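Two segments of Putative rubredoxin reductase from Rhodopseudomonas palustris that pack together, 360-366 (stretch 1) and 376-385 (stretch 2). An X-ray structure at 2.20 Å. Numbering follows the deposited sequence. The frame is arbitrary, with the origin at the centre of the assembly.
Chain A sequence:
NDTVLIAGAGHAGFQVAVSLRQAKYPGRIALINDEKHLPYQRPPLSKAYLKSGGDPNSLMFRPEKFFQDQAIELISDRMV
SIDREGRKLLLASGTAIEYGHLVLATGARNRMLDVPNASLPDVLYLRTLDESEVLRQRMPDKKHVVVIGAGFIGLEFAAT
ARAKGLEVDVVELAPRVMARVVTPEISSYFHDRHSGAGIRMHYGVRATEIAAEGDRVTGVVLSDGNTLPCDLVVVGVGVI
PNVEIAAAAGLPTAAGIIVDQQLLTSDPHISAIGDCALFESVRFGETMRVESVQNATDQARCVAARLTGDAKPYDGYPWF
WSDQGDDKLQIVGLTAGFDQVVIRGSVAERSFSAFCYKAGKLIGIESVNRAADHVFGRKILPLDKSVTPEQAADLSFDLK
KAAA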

# COMPACT_ATOMS: atom_id res chain seq x y z
N GLY A 360 27.32 -8.50 3.41
CA GLY A 360 27.65 -9.52 2.42
C GLY A 360 26.52 -10.41 1.91
O GLY A 360 26.76 -11.27 1.06
N LYS A 361 25.31 -10.21 2.40
CA LYS A 361 24.17 -11.03 2.00
C LYS A 361 23.10 -10.23 1.25
O LYS A 361 22.73 -9.13 1.66
N LEU A 362 22.60 -10.81 0.16
CA LEU A 362 21.57 -10.15 -0.63
C LEU A 362 20.32 -10.03 0.22
O LEU A 362 19.81 -11.02 0.72
N ILE A 363 19.83 -8.80 0.40
CA ILE A 363 18.63 -8.59 1.20
C ILE A 363 17.44 -8.18 0.35
O ILE A 363 16.30 -8.27 0.78
N GLY A 364 17.71 -7.72 -0.87
CA GLY A 364 16.61 -7.32 -1.73
C GLY A 364 17.03 -6.93 -3.12
O GLY A 364 18.20 -6.61 -3.35
N ILE A 365 16.08 -6.96 -4.05
CA ILE A 365 16.34 -6.58 -5.43
C ILE A 365 15.28 -5.61 -5.90
O ILE A 365 14.08 -5.90 -5.83
N GLU A 366 15.72 -4.46 -6.40
CA GLU A 366 14.84 -3.42 -6.92
C GLU A 366 15.09 -3.41 -8.42
O GLU A 366 16.14 -2.96 -8.88
N PHE A 376 14.13 -13.91 -10.11
CA PHE A 376 15.32 -14.48 -9.49
C PHE A 376 15.25 -14.26 -7.98
O PHE A 376 15.47 -15.19 -7.20
N GLY A 377 14.96 -13.03 -7.57
CA GLY A 377 14.86 -12.74 -6.16
C GLY A 377 13.72 -13.48 -5.48
O GLY A 377 13.90 -14.07 -4.42
N ARG A 378 12.54 -13.45 -6.11
CA ARG A 378 11.35 -14.10 -5.55
C ARG A 378 11.58 -15.58 -5.27
O ARG A 378 10.93 -16.16 -4.41
N LYS A 379 12.52 -16.19 -5.98
CA LYS A 379 12.82 -17.60 -5.79
C LYS A 379 13.95 -17.84 -4.79
O LYS A 379 13.86 -18.70 -3.92
N ILE A 380 15.01 -17.05 -4.91
CA ILE A 380 16.19 -17.19 -4.05
C ILE A 380 16.05 -16.61 -2.64
O ILE A 380 16.44 -17.25 -1.66
N LEU A 381 15.50 -15.41 -2.52
CA LEU A 381 15.38 -14.79 -1.20
C LEU A 381 14.56 -15.57 -0.18
O LEU A 381 14.94 -15.65 0.98
N PRO A 382 13.41 -16.14 -0.58
CA PRO A 382 12.66 -16.88 0.43
C PRO A 382 13.47 -18.05 0.98
O PRO A 382 13.32 -18.44 2.13
N LEU A 383 14.35 -18.60 0.15
CA LEU A 383 15.19 -19.72 0.56
C LEU A 383 16.36 -19.23 1.37
O LEU A 383 17.20 -20.01 1.80
N ASP A 384 16.42 -17.92 1.55
CA ASP A 384 17.50 -17.31 2.31
C ASP A 384 18.86 -17.54 1.64
O ASP A 384 19.89 -17.56 2.31
N LYS A 385 18.85 -17.73 0.32
CA LYS A 385 20.08 -17.96 -0.42
C LYS A 385 20.57 -16.63 -0.95
O LYS A 385 19.82 -15.65 -0.97

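This is a small, mostly apolar contact between a strand and a segment that is helical at its start and includes a type I turn, closed at one end by a salt bridge and a bridging water. About 334 Å² is buried, both sides summed.

Leu381 has the largest area covered by the other stretch. Its CB points toward the strand, with chi1 m and chi2 t. Leu381 CD2 lies 3.3 Å from CD1 of Leu362, a close approach for two methyl groups. Leu362 also points toward the other stretch, with chi1 t and chi2 m. CD1 of Leu381 reaches CA of Gly364 at 4.1 Å. Ile363 points away and adds little.

Ile365 points toward the helix, with chi1 m and chi2 t. Ile365 CD1 lies 3.7 Å from Gly377 CA. Gly377 has no side chain, and the Ile365 methyl uses that room: an ideal CB on Gly377 would lie only 3.0 Å from Ile365 CD1. The same methyl meets the edge of the Phe376 ring, with Ile365 CD1 at 3.9 Å from Phe376 CD2. The CB of Phe376 points sideways, but the end of the side chain comes nearer the strand; chi1 is t.

The polar end is built by Lys361 and Asp384. Lys361 points toward the second stretch, with chi1 to chi3 all t and chi4 m. Lys361 NZ donates a hydrogen bond to OD1 of Asp384 at 2.8 Å, within a salt bridge. Asp384 ends the type I turn that starts at Leu381. Its CB points sideways, yet the carboxylate end comes nearer; chi1 is t.

Water 1 joins the two backbones beside this pair. The O of water 1 accepts from Lys361 NZ at 2.6 Å. The O of water 1 donates to Leu362 O at 2.7 Å and to Lys385 O at 2.9 Å.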

# COMPACT_ATOMS: atom_id res chain seq x y z
CB LYS A 361 23.57 -11.69 3.24
CG LYS A 361 22.46 -12.70 2.96
CD LYS A 361 22.06 -13.41 4.25
CE LYS A 361 21.03 -14.51 4.02
NZ LYS A 361 19.72 -13.95 3.61
CB LEU A 362 21.27 -10.99 -1.88
CG LEU A 362 20.46 -10.39 -3.04
CD1 LEU A 362 19.06 -10.05 -2.59
CD2 LEU A 362 21.16 -9.16 -3.54
CB ILE A 363 18.86 -7.52 2.29
CG1 ILE A 363 19.43 -6.25 1.66
CG2 ILE A 363 19.80 -8.06 3.36
CD1 ILE A 363 19.35 -5.04 2.58
CB ILE A 365 16.31 -7.76 -6.40
CG1 ILE A 365 17.29 -8.85 -5.96
CG2 ILE A 365 16.68 -7.28 -7.79
CD1 ILE A 365 17.31 -10.04 -6.92
CB GLU A 366 15.22 -2.08 -6.31
CG GLU A 366 15.31 -2.08 -4.78
CD GLU A 366 16.07 -0.88 -4.25
OE1 GLU A 366 17.25 -0.70 -4.65
OE2 GLU A 366 15.51 -0.11 -3.45
CB PHE A 376 16.58 -13.82 -10.04
CG PHE A 376 17.83 -14.23 -9.32
CD1 PHE A 376 18.31 -15.53 -9.43
CD2 PHE A 376 18.51 -13.33 -8.52
CE1 PHE A 376 19.45 -15.93 -8.74
CE2 PHE A 376 19.65 -13.72 -7.83
CZ PHE A 376 20.13 -15.03 -7.94
CB ARG A 378 10.15 -13.94 -6.50
CG ARG A 378 9.60 -12.51 -6.61
CD ARG A 378 8.59 -12.18 -5.50
NE ARG A 378 7.32 -12.88 -5.70
CZ ARG A 378 6.39 -12.53 -6.58
NH1 ARG A 378 6.56 -11.47 -7.36
NH2 ARG A 378 5.28 -13.25 -6.70
CB LYS A 379 13.18 -18.24 -7.14
CG LYS A 379 13.82 -19.63 -7.06
CD LYS A 379 12.90 -20.67 -6.43
CE LYS A 379 13.57 -22.05 -6.36
NZ LYS A 379 13.95 -22.60 -7.69
CB ILE A 380 17.42 -16.54 -4.74
CG1 ILE A 380 18.68 -16.78 -3.91
CG2 ILE A 380 17.21 -15.05 -4.91
CD1 ILE A 380 19.87 -15.96 -4.38
CB LEU A 381 14.84 -13.36 -1.34
CG LEU A 381 15.84 -12.44 -2.07
CD1 LEU A 381 15.18 -11.12 -2.42
CD2 LEU A 381 17.07 -12.23 -1.19
CB PRO A 382 11.41 -17.33 -0.32
CG PRO A 382 11.19 -16.20 -1.27
CD PRO A 382 12.60 -15.95 -1.80
CB LEU A 383 15.69 -20.48 -0.66
CG LEU A 383 14.58 -21.20 -1.41
CD1 LEU A 383 15.09 -21.66 -2.76
CD2 LEU A 383 14.08 -22.36 -0.57
CB ASP A 384 17.49 -17.86 3.74
CG ASP A 384 18.16 -16.94 4.73
OD1 ASP A 384 17.85 -15.73 4.71
OD2 ASP A 384 18.97 -17.43 5.53
CB LYS A 385 19.87 -18.92 -1.59
CG LYS A 385 19.30 -20.27 -1.18
CD LYS A 385 19.69 -21.39 -2.16
CE LYS A 385 19.25 -21.11 -3.59
NZ LYS A 385 19.56 -22.26 -4.50
O HOH W 1 20.25 -13.66 1.06